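Local atomic coordinates of intracellular sulfur oxidation protein DsrF (Allochromatium vinosum, PDB entry 2HY5), a protein that is of unknown function but could take part in the oxidation of intracellular sulfur, as a subunit of the DsrEFH complex. Residues M9-K14 / L42-G47; K14-T19 / V48-R53. One frame throughout, in Å; residues are numbered along the deposited sequence.

How the contacts relate
Contact 1 (9-14 / 42-47) and contact 2 (14-19 / 48-53) lie side by side at the C-terminal ends of two neighbouring inner strands of the five-stranded parallel sheet, their centres about 9 Å apart. Contact 1 holds the ends of the adjacent strands 7-12 and 38-43; contact 2 joins the loops that leave them, the first running to helix 21-32. Along the chain the segments alternate, 9-14, 14-19, 42-47, 48-53, and Lys14 belongs to both contacts. They also touch, Gln50 NE2 lying 3.5 Å from Asn12 CB. The two strands thus stay in touch through their loops, by side-chain contacts in place of backbone pairing, at a place where DsrH chains pack against both contacts.

Contact 1 of 2, residues M9-K14 / L42-G47; sequences MYLNRK and LFLDDG
The C-terminal ends of the parallel strands 7-12 and 38-43, neighbours in the five-stranded sheet, are joined by a ladder of three backbone bonds. Leu42 N donates to Tyr10 O, Asn12 N to Leu42 O (2.9 Å, nearly along the C=O axis), and Leu44 N to Asn12 O (2.9 Å, N-H...O angle 175°). Asn12 O also receives CA-H contacts from Phe43 and Gly47, the latter at 3.4 Å from Gly47 CA. Lacking a side chain, Gly47 can come this close.

Helix 21-32 connects the two strands in a beta-alpha-beta unit, and their side chains alternate between the sheet faces. On one, Leu11 and Leu42 lie side by side, each CG anti to its backbone N, so that Leu11 CD1 meets Leu42 CD2 at 4.0 Å. On the other, Asn12 ND2 sits over a face of the Phe43 ring, 3.6 Å from CE2, with amide and ring planes 33° apart.

Beyond the strands, Arg13, its chain bent at chi3, grips Asp45 side-on in a salt bridge, two nitrogens on one oxygen. Arg13 NE donates to Asp45 OD2 at 2.9 Å, meeting the oxygen on its anti lone pair, while Arg13 NH2 meets Asp45 OD2 at 3.2 Å from above the carboxylate plane. Both bonds stay in the guanidinium plane, which stands 80° to the carboxylate; Ser19 OG of a DsrH chain also bonds to Asp45 OD2.

Contact 2 of 2, residues K14-T19 / V48-R53; sequences KAPYGT and VYQLTR
Lys14 O is gripped by one hydrogen bond from across the contact, donated by Gln50 NE2 at 2.8 Å. The bond is fairly straight, with an N-H...O angle of 161°, and the donor lies in the carbonyl plane. The acceptor in turn lies close to the amide plane of Gln50, so both flat groups are well placed for the bond. The side-chain torsions account for this reach: Gln50 CG is anti to its own carbonyl carbon (chi1 -69°), and the chain then runs extended (chi2 -175°) to bring the amide alongside the backbone of the other loop. On the way Gln50 CG passes 3.3 Å from Lys14 O. The other end of the amide is also held, since Gln50 OE1 is hydrogen-bonded to Tyr69 OH; with both ends engaged, the rotation of the amide is fixed.

The remaining contact is apolar and looser. The Pro16 ring directs its CD against the turn 48-50, 4.0 Å from Tyr49 CB and the same distance from Gln50 CG, while Pro16 CG lies 3.8 Å from Tyr49 O. Ala15 CB approaches Tyr49 CB at 4.3 Å. From there the Tyr49 ring leads away from the 14-19 loop and stacks on Tyr38 of a DsrH chain, which also packs on Ala15 and Pro16.

Residues 48-50 coil as a helix would, but do not form its regular bonds, and the contact is loop-to-loop packing: the 14-19 loop connects strand 7-12 to helix 21-32, whose Ala22 touches both Pro16 and Gln50, while 48-53 follows strand 38-43, where Phe43 packs against Gln50 and Leu51.

Contact 1 of 2, residues M9-K14 / L42-G47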
loop_
_atom_site.group_PDB
_atom_site.type_symbol
_atom_site.label_atom_id
_atom_site.label_comp_id
_atom_site.label_asym_id
_atom_site.label_seq_id
_atom_site.Cartn_x
_atom_site.Cartn_y
_atom_site.Cartn_z
ATOM N N MET B 9 -11.063 -14.909 -14.083
ATOM C CA MET B 9 -11.070 -15.095 -12.633
ATOM C C MET B 9 -10.817 -13.754 -11.965
ATOM O O MET B 9 -9.941 -13.002 -12.382
ATOM C CB MET B 9 -9.976 -16.073 -12.175
ATOM C CG MET B 9 -9.839 -16.137 -10.646
ATOM S SD MET B 9 -8.517 -17.195 -10.009
ATOM C CE MET B 9 -9.274 -18.775 -10.170
ATOM N N TYR B 10 -11.598 -13.456 -10.934
ATOM C CA TYR B 10 -11.437 -12.226 -10.169
ATOM C C TYR B 10 -10.881 -12.673 -8.830
ATOM O O TYR B 10 -11.597 -13.266 -8.029
ATOM C CB TYR B 10 -12.789 -11.540 -9.989
ATOM C CG TYR B 10 -13.300 -10.928 -11.268
ATOM C CD1 TYR B 10 -12.927 -9.637 -11.636
ATOM C CD2 TYR B 10 -14.129 -11.648 -12.131
ATOM C CE1 TYR B 10 -13.364 -9.074 -12.831
ATOM C CE2 TYR B 10 -14.570 -11.092 -13.333
ATOM C CZ TYR B 10 -14.183 -9.803 -13.673
ATOM O OH TYR B 10 -14.608 -9.240 -14.857
ATOM N N LEU B 11 -9.598 -12.403 -8.609
ATOM C CA LEU B 11 -8.912 -12.805 -7.386
ATOM C C LEU B 11 -8.937 -11.737 -6.300
ATOM O O LEU B 11 -8.203 -10.752 -6.371
ATOM C CB LEU B 11 -7.462 -13.166 -7.713
ATOM C CG LEU B 11 -6.545 -13.606 -6.572
ATOM C CD1 LEU B 11 -7.083 -14.867 -5.931
ATOM C CD2 LEU B 11 -5.145 -13.839 -7.120
ATOM N N ASN B 12 -9.783 -11.952 -5.295
ATOM C CA ASN B 12 -9.930 -11.032 -4.170
ATOM C C ASN B 12 -9.162 -11.539 -2.956
ATOM O O ASN B 12 -9.483 -12.592 -2.415
ATOM C CB ASN B 12 -11.409 -10.882 -3.819
ATOM C CG ASN B 12 -12.176 -10.126 -4.874
ATOM O OD1 ASN B 12 -11.795 -9.020 -5.256
ATOM N ND2 ASN B 12 -13.265 -10.715 -5.352
ATOM N N ARG B 13 -8.163 -10.779 -2.519
ATOM C CA ARG B 13 -7.341 -11.189 -1.386
ATOM C C ARG B 13 -7.195 -10.159 -0.274
ATOM O O ARG B 13 -6.518 -10.421 0.719
ATOM C CB ARG B 13 -5.943 -11.580 -1.880
ATOM C CG ARG B 13 -5.916 -12.814 -2.772
ATOM C CD ARG B 13 -4.492 -13.131 -3.225
ATOM N NE ARG B 13 -3.584 -13.268 -2.089
ATOM C CZ ARG B 13 -2.543 -12.473 -1.866
ATOM N NH1 ARG B 13 -2.268 -11.479 -2.703
ATOM N NH2 ARG B 13 -1.778 -12.662 -0.799
ATOM N N LYS B 14 -7.817 -8.996 -0.429
ATOM C CA LYS B 14 -7.704 -7.957 0.588
ATOM C C LYS B 14 -8.982 -7.726 1.387
ATOM O O LYS B 14 -10.094 -7.898 0.885
ATOM C CB LYS B 14 -7.252 -6.643 -0.056
ATOM C CG LYS B 14 -5.894 -6.744 -0.736
ATOM C CD LYS B 14 -5.488 -5.426 -1.364
ATOM C CE LYS B 14 -4.188 -5.551 -2.147
ATOM N NZ LYS B 14 -3.043 -5.961 -1.291
ATOM N N LEU B 42 -13.098 -15.495 -6.836
ATOM C CA LEU B 42 -12.478 -16.240 -5.750
ATOM C C LEU B 42 -12.049 -15.332 -4.618
ATOM O O LEU B 42 -11.425 -14.295 -4.841
ATOM C CB LEU B 42 -11.252 -17.005 -6.267
ATOM C CG LEU B 42 -10.373 -17.701 -5.219
ATOM C CD1 LEU B 42 -11.164 -18.801 -4.525
ATOM C CD2 LEU B 42 -9.137 -18.284 -5.895
ATOM N N PHE B 43 -12.392 -15.726 -3.399
ATOM C CA PHE B 43 -12.011 -14.969 -2.221
ATOM C C PHE B 43 -11.005 -15.837 -1.497
ATOM O O PHE B 43 -11.314 -16.953 -1.080
ATOM C CB PHE B 43 -13.228 -14.677 -1.342
ATOM C CG PHE B 43 -14.245 -13.793 -2.006
ATOM C CD1 PHE B 43 -15.176 -14.323 -2.892
ATOM C CD2 PHE B 43 -14.238 -12.418 -1.782
ATOM C CE1 PHE B 43 -16.088 -13.499 -3.550
ATOM C CE2 PHE B 43 -15.143 -11.586 -2.434
ATOM C CZ PHE B 43 -16.072 -12.127 -3.320
ATOM N N LEU B 44 -9.794 -15.315 -1.376
ATOM C CA LEU B 44 -8.692 -16.019 -0.741
ATOM C C LEU B 44 -7.994 -15.113 0.265
ATOM O O LEU B 44 -8.038 -13.885 0.150
ATOM C CB LEU B 44 -7.701 -16.466 -1.823
ATOM C CG LEU B 44 -6.344 -17.042 -1.416
ATOM C CD1 LEU B 44 -6.536 -18.378 -0.711
ATOM C CD2 LEU B 44 -5.475 -17.209 -2.659
ATOM N N ASP B 45 -7.341 -15.721 1.248
ATOM C CA ASP B 45 -6.641 -14.960 2.277
ATOM C C ASP B 45 -7.598 -13.940 2.897
ATOM O O ASP B 45 -8.744 -14.282 3.186
ATOM C CB ASP B 45 -5.406 -14.277 1.679
ATOM C CG ASP B 45 -4.350 -15.283 1.220
ATOM O OD1 ASP B 45 -4.153 -16.302 1.918
ATOM O OD2 ASP B 45 -3.707 -15.057 0.172
ATOM N N ASP B 46 -7.158 -12.699 3.097
ATOM C CA ASP B 46 -8.048 -11.709 3.706
ATOM C C ASP B 46 -9.258 -11.378 2.848
ATOM O O ASP B 46 -10.180 -10.702 3.301
ATOM C CB ASP B 46 -7.296 -10.419 4.058
ATOM C CG ASP B 46 -6.496 -10.539 5.345
ATOM O OD1 ASP B 46 -6.725 -11.499 6.108
ATOM O OD2 ASP B 46 -5.643 -9.660 5.592
ATOM N N GLY B 47 -9.256 -11.858 1.610
ATOM C CA GLY B 47 -10.386 -11.613 0.736
ATOM C C GLY B 47 -11.656 -12.253 1.276
ATOM O O GLY B 47 -12.765 -11.800 0.983
#

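Contact 2 of 2, residues K14-T19 / V48-R53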
loop_
_atom_site.group_PDB
_atom_site.type_symbol
_atom_site.label_atom_id
_atom_site.label_comp_id
_atom_site.label_asym_id
_atom_site.label_seq_id
_atom_site.Cartn_x
_atom_site.Cartn_y
_atom_site.Cartn_z
ATOM N N LYS B 14 -7.817 -8.996 -0.429
ATOM C CA LYS B 14 -7.704 -7.957 0.588
ATOM C C LYS B 14 -8.982 -7.726 1.387
ATOM O O LYS B 14 -10.094 -7.898 0.885
ATOM C CB LYS B 14 -7.252 -6.643 -0.056
ATOM C CG LYS B 14 -5.894 -6.744 -0.736
ATOM C CD LYS B 14 -5.488 -5.426 -1.364
ATOM C CE LYS B 14 -4.188 -5.551 -2.147
ATOM N NZ LYS B 14 -3.043 -5.961 -1.291
ATOM N N ALA B 15 -8.809 -7.359 2.653
ATOM C CA ALA B 15 -9.940 -7.096 3.528
ATOM C C ALA B 15 -10.601 -5.803 3.079
ATOM O O ALA B 15 -9.946 -4.924 2.524
ATOM C CB ALA B 15 -9.466 -6.970 4.981
ATOM N N PRO B 16 -11.916 -5.674 3.311
ATOM C CA PRO B 16 -12.661 -4.475 2.923
ATOM C C PRO B 16 -12.406 -3.282 3.847
ATOM O O PRO B 16 -11.942 -3.445 4.980
ATOM C CB PRO B 16 -14.108 -4.954 2.973
ATOM C CG PRO B 16 -14.087 -5.888 4.131
ATOM C CD PRO B 16 -12.817 -6.684 3.896
ATOM N N TYR B 17 -12.689 -2.090 3.326
ATOM C CA TYR B 17 -12.566 -0.818 4.040
ATOM C C TYR B 17 -11.181 -0.251 4.326
ATOM O O TYR B 17 -10.980 0.954 4.198
ATOM C CB TYR B 17 -13.382 -0.882 5.332
ATOM C CG TYR B 17 -14.819 -1.245 5.077
ATOM C CD1 TYR B 17 -15.332 -2.473 5.494
ATOM C CD2 TYR B 17 -15.660 -0.384 4.367
ATOM C CE1 TYR B 17 -16.643 -2.838 5.206
ATOM C CE2 TYR B 17 -16.973 -0.743 4.075
ATOM C CZ TYR B 17 -17.455 -1.971 4.494
ATOM O OH TYR B 17 -18.741 -2.342 4.177
ATOM N N GLY B 18 -10.234 -1.097 4.716
ATOM C CA GLY B 18 -8.885 -0.614 4.989
ATOM C C GLY B 18 -8.287 -0.014 3.728
ATOM O O GLY B 18 -7.474 0.920 3.777
ATOM N N THR B 19 -8.686 -0.575 2.592
ATOM C CA THR B 19 -8.253 -0.107 1.281
ATOM C C THR B 19 -9.478 -0.148 0.375
ATOM O O THR B 19 -10.495 -0.749 0.715
ATOM C CB THR B 19 -7.155 -0.998 0.659
ATOM O OG1 THR B 19 -7.597 -2.362 0.625
ATOM C CG2 THR B 19 -5.858 -0.894 1.454
ATOM N N VAL B 48 -11.514 -13.309 2.074
ATOM C CA VAL B 48 -12.701 -13.961 2.619
ATOM C C VAL B 48 -13.451 -13.016 3.559
ATOM O O VAL B 48 -14.639 -13.183 3.796
ATOM C CB VAL B 48 -12.356 -15.273 3.373
ATOM C CG1 VAL B 48 -11.579 -16.213 2.440
ATOM C CG2 VAL B 48 -11.560 -14.979 4.630
ATOM N N TYR B 49 -12.750 -12.015 4.086
ATOM C CA TYR B 49 -13.370 -11.046 4.985
ATOM C C TYR B 49 -14.334 -10.139 4.224
ATOM O O TYR B 49 -15.190 -9.479 4.820
ATOM C CB TYR B 49 -12.290 -10.201 5.668
ATOM C CG TYR B 49 -11.645 -10.862 6.869
ATOM C CD1 TYR B 49 -10.267 -10.807 7.059
ATOM C CD2 TYR B 49 -12.420 -11.490 7.843
ATOM C CE1 TYR B 49 -9.671 -11.355 8.189
ATOM C CE2 TYR B 49 -11.839 -12.042 8.977
ATOM C CZ TYR B 49 -10.465 -11.968 9.145
ATOM O OH TYR B 49 -9.895 -12.487 10.278
ATOM N N GLN B 50 -14.190 -10.091 2.902
ATOM C CA GLN B 50 -15.077 -9.258 2.100
ATOM C C GLN B 50 -16.517 -9.764 2.159
ATOM O O GLN B 50 -17.462 -9.010 1.923
ATOM C CB GLN B 50 -14.616 -9.237 0.641
ATOM C CG GLN B 50 -13.316 -8.493 0.392
ATOM C CD GLN B 50 -12.985 -8.411 -1.090
ATOM O OE1 GLN B 50 -13.880 -8.413 -1.932
ATOM N NE2 GLN B 50 -11.703 -8.313 -1.411
ATOM N N LEU B 51 -16.684 -11.040 2.490
ATOM C CA LEU B 51 -18.016 -11.632 2.538
ATOM C C LEU B 51 -18.648 -11.804 3.912
ATOM O O LEU B 51 -19.641 -12.513 4.036
ATOM C CB LEU B 51 -18.007 -12.990 1.831
ATOM C CG LEU B 51 -17.655 -12.998 0.341
ATOM C CD1 LEU B 51 -17.687 -14.430 -0.176
ATOM C CD2 LEU B 51 -18.641 -12.129 -0.424
ATOM N N THR B 52 -18.097 -11.169 4.943
ATOM C CA THR B 52 -18.678 -11.306 6.275
ATOM C C THR B 52 -20.076 -10.703 6.326
ATOM O O THR B 52 -20.371 -9.720 5.644
ATOM C CB THR B 52 -17.810 -10.632 7.362
ATOM O OG1 THR B 52 -17.678 -9.237 7.070
ATOM C CG2 THR B 52 -16.437 -11.276 7.423
ATOM N N ARG B 53 -20.936 -11.303 7.137
ATOM C CA ARG B 53 -22.302 -10.823 7.272
ATOM C C ARG B 53 -22.402 -9.813 8.410
ATOM O O ARG B 53 -21.552 -9.779 9.300
ATOM C CB ARG B 53 -23.243 -12.002 7.537
ATOM C CG ARG B 53 -22.995 -12.693 8.863
ATOM C CD ARG B 53 -23.616 -14.088 8.933
ATOM N NE ARG B 53 -25.045 -14.107 8.632
ATOM C CZ ARG B 53 -25.557 -14.228 7.410
ATOM N NH1 ARG B 53 -24.759 -14.343 6.358
ATOM N NH2 ARG B 53 -26.873 -14.241 7.240
#